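Local coordinates for YcaO (Methanopyrus kandleri, PDB 6CIB), which binds ADP and magnesium ions and, as a YcaO enzyme, probably uses ATP to activate peptide backbone amides, as in ribosomal peptide thioamidation, at residues Arg24-Glu29 with Asn341-Val346; Gly33-Phe38 with Ile49-Ser54; Glu183-Gly188 with Glu296-Ile301; Arg207-Arg212 with Arg290-Pro295. All blocks are in the same frame, centred on the assembly; numbering follows the deposited sequence.

Contact 1 of 4, residues Arg24-Glu29 with Asn341-Val346; sequences RHRELE and NLDVPV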
# COMPACT_ATOMS: atom_id res chain seq x y z
N ARG A 24 4.75 -22.06 4.99
CA ARG A 24 5.85 -23.02 5.05
C ARG A 24 5.47 -24.40 4.51
O ARG A 24 6.23 -25.00 3.75
CB ARG A 24 6.39 -23.12 6.47
CG ARG A 24 7.40 -22.04 6.76
CD ARG A 24 7.56 -21.82 8.25
NE ARG A 24 8.52 -20.75 8.51
CZ ARG A 24 8.81 -20.25 9.70
NH1 ARG A 24 8.21 -20.72 10.80
NH2 ARG A 24 9.70 -19.27 9.80
N HIS A 25 4.28 -24.88 4.88
CA HIS A 25 3.77 -26.17 4.42
C HIS A 25 3.61 -26.19 2.89
O HIS A 25 3.99 -27.17 2.24
CB HIS A 25 2.43 -26.49 5.09
CG HIS A 25 1.79 -27.74 4.58
ND1 HIS A 25 0.68 -27.73 3.77
CD2 HIS A 25 2.13 -29.04 4.75
CE1 HIS A 25 0.34 -28.97 3.47
NE2 HIS A 25 1.21 -29.79 4.05
N ARG A 26 3.08 -25.09 2.35
CA ARG A 26 2.82 -24.94 0.92
C ARG A 26 4.06 -24.56 0.10
O ARG A 26 3.98 -24.47 -1.13
CB ARG A 26 1.75 -23.88 0.71
CG ARG A 26 0.32 -24.36 0.91
CD ARG A 26 -0.60 -23.18 0.69
NE ARG A 26 -1.99 -23.56 0.51
CZ ARG A 26 -2.61 -23.65 -0.67
NH1 ARG A 26 -1.95 -23.39 -1.80
NH2 ARG A 26 -3.89 -24.00 -0.72
N GLU A 27 5.17 -24.31 0.80
CA GLU A 27 6.47 -24.01 0.19
C GLU A 27 6.40 -22.80 -0.76
O GLU A 27 7.06 -22.77 -1.82
CB GLU A 27 7.05 -25.26 -0.50
CG GLU A 27 7.26 -26.43 0.45
CD GLU A 27 8.00 -27.61 -0.18
OE1 GLU A 27 8.61 -27.46 -1.26
OE2 GLU A 27 7.99 -28.70 0.43
N LEU A 28 5.60 -21.81 -0.37
CA LEU A 28 5.30 -20.65 -1.22
C LEU A 28 6.54 -19.85 -1.61
O LEU A 28 6.65 -19.44 -2.78
CB LEU A 28 4.25 -19.73 -0.57
CG LEU A 28 2.86 -20.31 -0.27
CD1 LEU A 28 2.02 -19.26 0.44
CD2 LEU A 28 2.14 -20.83 -1.51
N GLU A 29 7.46 -19.66 -0.67
CA GLU A 29 8.65 -18.85 -0.91
C GLU A 29 9.56 -19.46 -1.98
O GLU A 29 9.95 -18.76 -2.93
CB GLU A 29 9.40 -18.53 0.40
CG GLU A 29 8.59 -17.58 1.28
CD GLU A 29 9.40 -16.85 2.33
OE1 GLU A 29 9.58 -17.39 3.43
OE2 GLU A 29 9.82 -15.70 2.08
N ASN A 341 -1.69 -22.68 -9.61
CA ASN A 341 -0.83 -23.59 -8.84
C ASN A 341 -0.74 -23.21 -7.35
O ASN A 341 -1.06 -24.04 -6.49
CB ASN A 341 0.57 -23.74 -9.48
CG ASN A 341 1.27 -22.41 -9.69
OD1 ASN A 341 0.80 -21.54 -10.43
ND2 ASN A 341 2.41 -22.24 -9.02
N LEU A 342 -0.33 -21.98 -7.06
CA LEU A 342 -0.38 -21.44 -5.70
C LEU A 342 -1.80 -21.03 -5.41
O LEU A 342 -2.28 -20.03 -5.96
CB LEU A 342 0.52 -20.21 -5.54
CG LEU A 342 1.98 -20.12 -5.98
CD1 LEU A 342 2.46 -18.71 -5.70
CD2 LEU A 342 2.84 -21.11 -5.24
N ASP A 343 -2.49 -21.76 -4.55
CA ASP A 343 -3.85 -21.39 -4.18
C ASP A 343 -3.84 -20.24 -3.15
O ASP A 343 -4.25 -20.42 -1.99
CB ASP A 343 -4.65 -22.61 -3.71
CG ASP A 343 -6.15 -22.37 -3.68
OD1 ASP A 343 -6.71 -21.89 -4.69
OD2 ASP A 343 -6.76 -22.65 -2.63
N VAL A 344 -3.34 -19.08 -3.57
CA VAL A 344 -3.22 -17.90 -2.71
C VAL A 344 -3.99 -16.76 -3.36
O VAL A 344 -3.64 -16.34 -4.47
CB VAL A 344 -1.76 -17.45 -2.48
CG1 VAL A 344 -1.71 -16.23 -1.56
CG2 VAL A 344 -0.90 -18.58 -1.92
N PRO A 345 -5.05 -16.26 -2.70
CA PRO A 345 -5.79 -15.11 -3.21
C PRO A 345 -4.91 -13.88 -3.38
O PRO A 345 -4.27 -13.43 -2.42
CB PRO A 345 -6.86 -14.87 -2.13
CG PRO A 345 -7.05 -16.20 -1.48
CD PRO A 345 -5.70 -16.85 -1.50
N VAL A 346 -4.83 -13.38 -4.62
CA VAL A 346 -4.16 -12.11 -4.93
C VAL A 346 -5.12 -11.30 -5.79
O VAL A 346 -5.80 -11.85 -6.66
CB VAL A 346 -2.80 -12.30 -5.68
CG1 VAL A 346 -2.13 -10.95 -5.99
CG2 VAL A 346 -1.84 -13.17 -4.88
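Packing behind the nucleotide pocket joins helices 16-25 and 28-31, where one gives way to the other, to the loop that leads into strand 346-351. Val344 carries the link to the site: its side chain lies about 7 Å from the bound ADP and about 5 Å from the side chain of Ala150, which binds ADP. Leu28 reaches it tip to tip, with Leu28 CD2 3.8 Å from Val344 CG2, and also crosses Leu342 obliquely, Leu28 CD2 standing 3.8 Å from Leu342 CD2. Leu28 CD2 thus touches both loop residues, and Val344 CG2 also meets Leu28 CD1; all three residues are buried, and Trp22 of helix 16-25 packs on both Leu28 and Val344. Between the two helices Glu27 takes positive phi (56°) and closes a Schellman motif, while also standing at the N-cap position of helix 28-31; on its two sides in the chain, Arg26 and Leu28 both contact the loop. Arg26, extended from CG to NE, brings its guanidinium obliquely across Asp343, the centre of an inverse gamma turn. Asp343 O lies over one guanidinium face, 3.5 Å above the plane and toward its rim. The salt bridge is long, Arg26 NH2 to Asp343 OD2 3.7 Å, with the guanidinium and carboxylate planes 30° apart. Arg26 NH1 comes within 3.2 Å of Asp343 N, but both are donors, so this proximity is not a bond.

Contact 2 of 4, residues Gly33-Phe38 with Ile49-Ser54; sequences GVVEKF and IRRRRS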
# COMPACT_ATOMS: atom_id res chain seq x y z
N GLY A 33 10.29 -18.19 -6.03
CA GLY A 33 11.66 -17.83 -6.44
C GLY A 33 12.54 -17.14 -5.42
O GLY A 33 13.55 -16.55 -5.79
N VAL A 34 12.16 -17.20 -4.14
CA VAL A 34 12.99 -16.68 -3.04
C VAL A 34 14.27 -17.51 -2.99
O VAL A 34 14.21 -18.74 -2.92
CB VAL A 34 12.26 -16.72 -1.67
CG1 VAL A 34 13.21 -16.41 -0.51
CG2 VAL A 34 11.07 -15.76 -1.67
N VAL A 35 15.40 -16.83 -3.04
CA VAL A 35 16.70 -17.51 -3.04
C VAL A 35 17.55 -17.12 -1.82
O VAL A 35 18.50 -17.82 -1.49
CB VAL A 35 17.47 -17.31 -4.37
CG1 VAL A 35 16.85 -18.16 -5.48
CG2 VAL A 35 17.55 -15.84 -4.76
N GLU A 36 17.18 -16.02 -1.16
CA GLU A 36 17.86 -15.57 0.06
C GLU A 36 16.94 -14.78 1.00
O GLU A 36 16.04 -14.07 0.56
CB GLU A 36 19.09 -14.72 -0.30
CG GLU A 36 20.23 -14.81 0.70
CD GLU A 36 21.47 -14.03 0.29
OE1 GLU A 36 21.48 -13.40 -0.80
OE2 GLU A 36 22.45 -14.02 1.07
N LYS A 37 17.21 -14.91 2.30
CA LYS A 37 16.44 -14.27 3.36
C LYS A 37 17.37 -13.55 4.32
O LYS A 37 18.45 -14.06 4.64
CB LYS A 37 15.63 -15.31 4.15
CG LYS A 37 14.65 -16.13 3.31
CD LYS A 37 13.81 -17.03 4.19
CE LYS A 37 12.88 -17.86 3.33
NZ LYS A 37 11.92 -18.65 4.16
N PHE A 38 16.93 -12.39 4.78
CA PHE A 38 17.65 -11.61 5.80
C PHE A 38 16.69 -11.15 6.89
O PHE A 38 15.56 -10.75 6.60
CB PHE A 38 18.30 -10.37 5.18
CG PHE A 38 19.28 -10.66 4.08
CD1 PHE A 38 20.61 -10.96 4.37
CD2 PHE A 38 18.88 -10.60 2.74
CE1 PHE A 38 21.53 -11.22 3.35
CE2 PHE A 38 19.79 -10.85 1.71
CZ PHE A 38 21.12 -11.15 2.02
N ILE A 49 13.92 -9.26 4.78
CA ILE A 49 14.30 -8.95 3.39
C ILE A 49 14.39 -10.25 2.60
O ILE A 49 14.92 -11.25 3.09
CB ILE A 49 15.60 -8.12 3.28
CG1 ILE A 49 15.42 -6.74 3.92
CG2 ILE A 49 16.04 -7.91 1.83
CD1 ILE A 49 16.01 -6.64 5.30
N ARG A 50 13.84 -10.22 1.39
CA ARG A 50 13.88 -11.35 0.48
C ARG A 50 14.56 -10.98 -0.84
O ARG A 50 14.28 -9.93 -1.41
CB ARG A 50 12.46 -11.89 0.23
CG ARG A 50 11.71 -12.33 1.49
CD ARG A 50 12.28 -13.63 2.07
NE ARG A 50 11.64 -14.03 3.33
CZ ARG A 50 12.02 -13.62 4.54
NH1 ARG A 50 13.04 -12.79 4.69
NH2 ARG A 50 11.36 -14.05 5.62
N ARG A 51 15.47 -11.84 -1.28
CA ARG A 51 16.01 -11.79 -2.63
C ARG A 51 15.24 -12.83 -3.46
O ARG A 51 15.21 -14.01 -3.11
CB ARG A 51 17.52 -12.06 -2.64
CG ARG A 51 18.19 -11.86 -3.99
CD ARG A 51 19.72 -11.80 -3.88
NE ARG A 51 20.31 -13.05 -3.42
CZ ARG A 51 20.70 -14.05 -4.21
NH1 ARG A 51 20.58 -13.97 -5.53
NH2 ARG A 51 21.23 -15.15 -3.68
N ARG A 52 14.60 -12.35 -4.52
CA ARG A 52 13.71 -13.15 -5.37
C ARG A 52 14.19 -13.16 -6.84
O ARG A 52 14.57 -12.11 -7.36
CB ARG A 52 12.29 -12.58 -5.30
CG ARG A 52 11.21 -13.49 -5.85
CD ARG A 52 9.86 -12.81 -6.00
NE ARG A 52 9.16 -13.42 -7.13
CZ ARG A 52 8.82 -12.79 -8.25
NH1 ARG A 52 9.07 -11.50 -8.42
NH2 ARG A 52 8.21 -13.46 -9.21
N ARG A 53 14.15 -14.33 -7.48
CA ARG A 53 14.52 -14.49 -8.89
C ARG A 53 13.31 -14.83 -9.73
O ARG A 53 12.51 -15.69 -9.34
CB ARG A 53 15.51 -15.64 -9.07
CG ARG A 53 16.94 -15.34 -8.71
CD ARG A 53 17.87 -16.24 -9.52
NE ARG A 53 19.08 -16.62 -8.80
CZ ARG A 53 20.09 -15.79 -8.50
NH1 ARG A 53 20.05 -14.51 -8.84
NH2 ARG A 53 21.14 -16.26 -7.83
N SER A 54 13.19 -14.20 -10.90
CA SER A 54 12.19 -14.58 -11.92
C SER A 54 12.76 -14.36 -13.33
O SER A 54 13.90 -13.90 -13.47
CB SER A 54 10.88 -13.80 -11.74
OG SER A 54 11.02 -12.45 -12.16
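Strands 34-42 and 45-54 form an antiparallel beta hairpin, their short axes at 162°, interrupted by a classic beta bulge in which Val35 and Glu36 both face Arg51. Arg51 O serves both bulge amides unequally: Val35 N donates at 2.8 Å, nearly along the C=O axis, whereas the bond from Glu36 N is weak. Arg51 N returns a bond to Glu36 O, and Arg53 N donates to Gly33 O. Phe38 N to Ile49 O and Ile49 N to Phe38 O are both 2.9 Å. Ile49 O also accepts Arg50 NH1, 68° out of the carbonyl plane.

Arg50, bent at chi2, turns one guanidinium face to the aliphatic chain of Lys37, whose CG lies 3.5 Å above the plane. Glu29 salt-bridges Lys37 NZ through OE1 and Arg50 NE through OE2, probably easing their repulsion; Arg50 NH2 goes to Glu48. Arg52 gives NE to Val32 O and NH2 to Glu86. Arg51 and Arg53 both salt-bridge Glu58 through NH1. In a further salt bridge, Glu36 OE1 takes Arg51 NE on its anti lone pair at 2.9 Å, planes 88° apart, with a weak second bond from Arg51 NH2, while Val35 CG2 sits 3.6 Å above the centre of that guanidinium.

Contact 3 of 4, residues Glu183-Gly188 with Glu296-Ile301; sequences ELEVHG and EGTVEI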
# COMPACT_ATOMS: atom_id res chain seq x y z
N GLU A 183 -0.00 17.83 12.49
CA GLU A 183 0.63 16.84 13.36
C GLU A 183 -0.43 15.99 14.06
O GLU A 183 -1.46 16.52 14.51
CB GLU A 183 1.53 17.53 14.40
CG GLU A 183 2.22 16.59 15.39
CD GLU A 183 3.45 17.19 16.07
OE1 GLU A 183 3.50 18.42 16.27
OE2 GLU A 183 4.36 16.41 16.41
N LEU A 184 -0.19 14.68 14.12
CA LEU A 184 -1.08 13.78 14.86
C LEU A 184 -0.44 13.33 16.17
O LEU A 184 0.64 12.73 16.17
CB LEU A 184 -1.51 12.58 14.00
CG LEU A 184 -2.39 11.53 14.70
CD1 LEU A 184 -3.84 11.99 14.87
CD2 LEU A 184 -2.33 10.22 13.93
N GLU A 185 -1.13 13.61 17.28
CA GLU A 185 -0.64 13.34 18.63
C GLU A 185 -1.19 11.99 19.11
O GLU A 185 -2.39 11.74 19.03
CB GLU A 185 -1.06 14.47 19.58
CG GLU A 185 -0.01 14.89 20.61
CD GLU A 185 0.80 16.11 20.19
OE1 GLU A 185 0.24 17.05 19.57
OE2 GLU A 185 2.02 16.16 20.49
N VAL A 186 -0.29 11.13 19.59
CA VAL A 186 -0.62 9.76 20.03
C VAL A 186 -0.15 9.51 21.46
O VAL A 186 0.67 10.28 21.99
CB VAL A 186 -0.01 8.67 19.09
CG1 VAL A 186 -0.66 8.69 17.71
CG2 VAL A 186 1.50 8.81 18.97
N HIS A 187 -0.66 8.45 22.08
CA HIS A 187 -0.36 8.10 23.48
C HIS A 187 -0.04 6.61 23.63
O HIS A 187 -0.10 5.85 22.65
CB HIS A 187 -1.55 8.47 24.38
CG HIS A 187 -2.07 9.85 24.15
ND1 HIS A 187 -3.21 10.09 23.42
CD2 HIS A 187 -1.58 11.06 24.51
CE1 HIS A 187 -3.42 11.40 23.35
NE2 HIS A 187 -2.44 12.01 24.01
N GLY A 188 0.30 6.21 24.86
CA GLY A 188 0.52 4.81 25.23
C GLY A 188 1.52 4.08 24.34
O GLY A 188 2.61 4.59 24.08
N GLU A 296 0.46 22.26 9.74
CA GLU A 296 -0.60 23.25 9.98
C GLU A 296 -1.60 22.67 10.97
O GLU A 296 -2.51 21.91 10.58
CB GLU A 296 -1.29 23.63 8.66
CG GLU A 296 -2.06 24.96 8.68
CD GLU A 296 -1.37 26.06 7.88
OE1 GLU A 296 -0.47 25.77 7.05
OE2 GLU A 296 -1.75 27.24 8.07
N GLY A 297 -1.43 23.01 12.25
CA GLY A 297 -2.34 22.56 13.30
C GLY A 297 -1.97 21.23 13.94
O GLY A 297 -0.95 20.62 13.61
N THR A 298 -2.80 20.79 14.88
CA THR A 298 -2.58 19.54 15.61
C THR A 298 -3.89 18.79 15.82
O THR A 298 -4.93 19.41 16.03
CB THR A 298 -1.82 19.77 16.95
OG1 THR A 298 -1.62 18.51 17.61
CG2 THR A 298 -2.57 20.72 17.90
N VAL A 299 -3.82 17.46 15.73
CA VAL A 299 -4.99 16.58 15.93
C VAL A 299 -4.66 15.54 17.01
O VAL A 299 -3.59 14.94 16.99
CB VAL A 299 -5.43 15.88 14.62
CG1 VAL A 299 -6.70 15.06 14.82
CG2 VAL A 299 -5.68 16.90 13.51
N GLU A 300 -5.60 15.36 17.94
CA GLU A 300 -5.50 14.34 18.98
C GLU A 300 -6.13 13.05 18.47
O GLU A 300 -7.26 13.09 17.96
CB GLU A 300 -6.22 14.81 20.25
CG GLU A 300 -5.60 14.30 21.54
CD GLU A 300 -4.29 14.99 21.87
OE1 GLU A 300 -3.29 14.27 22.09
OE2 GLU A 300 -4.25 16.24 21.90
N ILE A 301 -5.43 11.93 18.61
CA ILE A 301 -5.91 10.65 18.06
C ILE A 301 -7.28 10.21 18.61
O ILE A 301 -8.12 9.70 17.87
CB ILE A 301 -4.86 9.50 18.10
CG1 ILE A 301 -5.36 8.30 17.27
CG2 ILE A 301 -4.47 9.12 19.53
CD1 ILE A 301 -4.28 7.35 16.78
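Val299 O is held by one straight hydrogen bond and one CA-H contact: Glu185 N donates at 2.8 Å with an N-H...O angle of 175°, nearly along the C=O axis, and Leu184 CA approaches the same oxygen at 3.5 Å. Glu183 O is gripped in the same way, by Val299 N at 2.8 Å and by a CA-H contact from Thr298. The ends are less ideal. Glu183 N reaches Gly297 O from above the carbonyl plane, and Ile301 N meets Glu185 O at 3.1 Å. Donors thus alternate between the segments, the pattern of a parallel pair; strands 183-185 and 298-300 run with their short axes 26° apart, and Leu184 is also backbone-bonded to Leu206 of strand 203-209. Over a hundred residues of chain intervene, and the nucleotide and magnesium sites lie elsewhere. The two sides of the sheet differ in chemistry. On the side of Leu184 and Val299, Leu184 CD1 lies 4.2 Å from both Val299 CG1 and Ile301 CB. Beyond the strand, the side chains of Val186 and Ile301 cross obliquely, CG1 against CD1, and Val245 of helix 241-260 touches Leu184, Val186 and Ile301. The side bearing Glu183, Thr298, Glu185 and Glu300 is polar. There Thr298 OG1, anti to its backbone N, donates to Glu185 OE1 at 3.1 Å, almost along the C-O axis; the bend of Glu185 at chi2 (97°) carries its carboxylate back to that hydroxyl. Glu300, also bent at chi2, brings OE1 close to the plane of the His187 ring at its edge, 3.1 Å from His187 NE2, with ring and carboxylate planes only slightly inclined.

Contact 4 of 4, residues Arg207-Arg212 with Arg290-Pro295; sequences RLLPSR and RHWFEP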
# COMPACT_ATOMS: atom_id res chain seq x y z
N ARG A 207 1.76 12.68 11.04
CA ARG A 207 0.80 13.58 10.39
C ARG A 207 -0.50 12.86 10.08
O ARG A 207 -0.48 11.70 9.66
CB ARG A 207 1.37 14.13 9.08
CG ARG A 207 2.70 14.87 9.16
CD ARG A 207 2.63 16.14 10.00
NE ARG A 207 3.96 16.74 10.12
CZ ARG A 207 4.70 16.74 11.22
NH1 ARG A 207 4.26 16.20 12.35
NH2 ARG A 207 5.90 17.32 11.20
N LEU A 208 -1.63 13.55 10.28
CA LEU A 208 -2.90 13.09 9.75
C LEU A 208 -3.15 13.73 8.38
O LEU A 208 -3.36 14.94 8.29
CB LEU A 208 -4.06 13.36 10.72
CG LEU A 208 -5.41 12.71 10.36
CD1 LEU A 208 -5.42 11.20 10.59
CD2 LEU A 208 -6.55 13.37 11.12
N LEU A 209 -3.09 12.92 7.33
CA LEU A 209 -3.30 13.39 5.96
C LEU A 209 -4.78 13.65 5.72
O LEU A 209 -5.62 12.98 6.34
CB LEU A 209 -2.77 12.38 4.94
CG LEU A 209 -1.29 12.45 4.56
CD1 LEU A 209 -0.40 11.91 5.66
CD2 LEU A 209 -1.02 11.68 3.29
N PRO A 210 -5.12 14.62 4.84
CA PRO A 210 -6.52 14.76 4.45
C PRO A 210 -6.96 13.53 3.64
O PRO A 210 -6.38 13.22 2.60
CB PRO A 210 -6.51 16.02 3.57
CG PRO A 210 -5.11 16.12 3.07
CD PRO A 210 -4.28 15.66 4.23
N SER A 211 -7.95 12.81 4.16
CA SER A 211 -8.53 11.67 3.47
C SER A 211 -9.75 12.10 2.67
O SER A 211 -10.62 12.80 3.19
CB SER A 211 -8.90 10.59 4.48
OG SER A 211 -9.60 9.52 3.86
N ARG A 212 -9.81 11.67 1.42
CA ARG A 212 -10.96 11.93 0.56
C ARG A 212 -12.04 10.85 0.69
O ARG A 212 -13.05 10.92 -0.00
CB ARG A 212 -10.53 12.07 -0.90
CG ARG A 212 -9.68 13.29 -1.18
CD ARG A 212 -8.88 13.06 -2.45
NE ARG A 212 -9.38 13.84 -3.56
CZ ARG A 212 -9.11 13.64 -4.84
NH1 ARG A 212 -8.36 12.62 -5.26
NH2 ARG A 212 -9.63 14.47 -5.73
N ARG A 290 9.23 21.24 3.08
CA ARG A 290 8.68 22.12 4.13
C ARG A 290 7.25 21.79 4.54
O ARG A 290 6.90 21.94 5.71
CB ARG A 290 8.76 23.59 3.68
CG ARG A 290 10.11 24.25 3.90
CD ARG A 290 10.18 25.66 3.30
NE ARG A 290 9.40 26.62 4.08
CZ ARG A 290 8.20 27.09 3.75
NH1 ARG A 290 7.60 26.70 2.62
NH2 ARG A 290 7.58 27.95 4.55
N HIS A 291 6.44 21.36 3.58
CA HIS A 291 5.05 20.95 3.84
C HIS A 291 4.94 19.79 4.84
O HIS A 291 4.00 19.75 5.65
CB HIS A 291 4.28 20.67 2.53
CG HIS A 291 4.92 19.67 1.62
ND1 HIS A 291 6.22 19.79 1.16
CD2 HIS A 291 4.42 18.55 1.05
CE1 HIS A 291 6.49 18.77 0.36
NE2 HIS A 291 5.42 18.01 0.27
N TRP A 292 5.91 18.88 4.81
CA TRP A 292 5.99 17.79 5.79
C TRP A 292 6.54 18.20 7.15
O TRP A 292 6.11 17.67 8.17
CB TRP A 292 6.80 16.62 5.24
CG TRP A 292 6.06 15.87 4.17
CD1 TRP A 292 6.39 15.80 2.84
CD2 TRP A 292 4.85 15.12 4.33
NE1 TRP A 292 5.46 15.04 2.17
CE2 TRP A 292 4.51 14.61 3.05
CE3 TRP A 292 4.02 14.82 5.42
CZ2 TRP A 292 3.37 13.81 2.84
CZ3 TRP A 292 2.88 14.03 5.21
CH2 TRP A 292 2.57 13.53 3.93
N PHE A 293 7.48 19.14 7.14
CA PHE A 293 8.21 19.54 8.36
C PHE A 293 7.66 20.78 9.06
O PHE A 293 8.09 21.11 10.17
CB PHE A 293 9.72 19.67 8.08
CG PHE A 293 10.38 18.37 7.73
CD1 PHE A 293 10.64 17.41 8.72
CD2 PHE A 293 10.73 18.08 6.41
CE1 PHE A 293 11.24 16.20 8.39
CE2 PHE A 293 11.32 16.87 6.08
CZ PHE A 293 11.57 15.92 7.07
N GLU A 294 6.68 21.43 8.44
CA GLU A 294 5.99 22.57 9.06
C GLU A 294 4.47 22.33 9.09
O GLU A 294 3.74 22.89 8.28
CB GLU A 294 6.35 23.88 8.34
CG GLU A 294 7.82 24.27 8.46
CD GLU A 294 8.28 25.28 7.41
OE1 GLU A 294 7.42 25.91 6.75
OE2 GLU A 294 9.51 25.44 7.26
N PRO A 295 4.01 21.48 10.04
CA PRO A 295 2.58 21.11 10.08
C PRO A 295 1.64 22.29 10.35
O PRO A 295 2.00 23.21 11.09
CB PRO A 295 2.52 20.10 11.23
CG PRO A 295 3.70 20.42 12.09
CD PRO A 295 4.77 20.81 11.12
O HOH W 1 3.11 18.59 7.95
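Two hydrogen bonds from one arginine converge on a single backbone oxygen near the end of helix 290-293. Arg207 presents its NE and NH2 side-on to Trp292 O, at 3.0 Å from NE and 3.1 Å from NH2. Both donors lie in the carbonyl plane, and the oxygen is only 11° out of the guanidinium plane, so the pair fixes the rotation of the group. A bend at chi2 (-63°) carries the chain there, and Glu205 holds NH2 in a salt bridge. Water adds a second link: water 1 donates to His291 O at 2.7 Å and accepts a weak bond from Arg207 NE.

Packing closes around these bonds. Pro295 covers one guanidinium face, its CG 3.8 Å above the centre. The Trp292 ring receives its neighbours at the edge and in plane: Arg207 CG lies 4.0 Å from Trp292 CE3, and Leu209 CD1 lies 3.8 Å from Trp292 CH2, Leu209 crossing the indole at about a right angle.

The indole is anchored by Trp292 NE1 bonding to Glu175 of helix 154-177, and it also packs on Val174 of that helix and Val222 of strand 217-224, so the short helix lies against helix 154-177 and strands 203-209 and 217-224.

How the contacts relate
The four contacts form two pairs on opposite sides of the chain's centre. Contacts 1 and 2 lie on the nucleotide side, contact 1 nearer the ADP; helix 28-31 runs into strand 34-42, and Glu29 joins them by salt bridges to Lys37 and Arg50. Contacts 3 and 4, centres 11 Å apart, lie away from the nucleotide and metal sites and meet by packing, Glu183 on Pro295 and Arg207, Leu184 on Leu208; helix 290-293 leads into strand 298-300. Contacts 1 and 4 are buried and centred on side chains, leucine methyls in one and, in the other, an arginine whose NE and NH2 share one backbone oxygen. Contact 2 is partly buried and contact 3 superficial; both rest on strand pairing, antiparallel and parallel respectively.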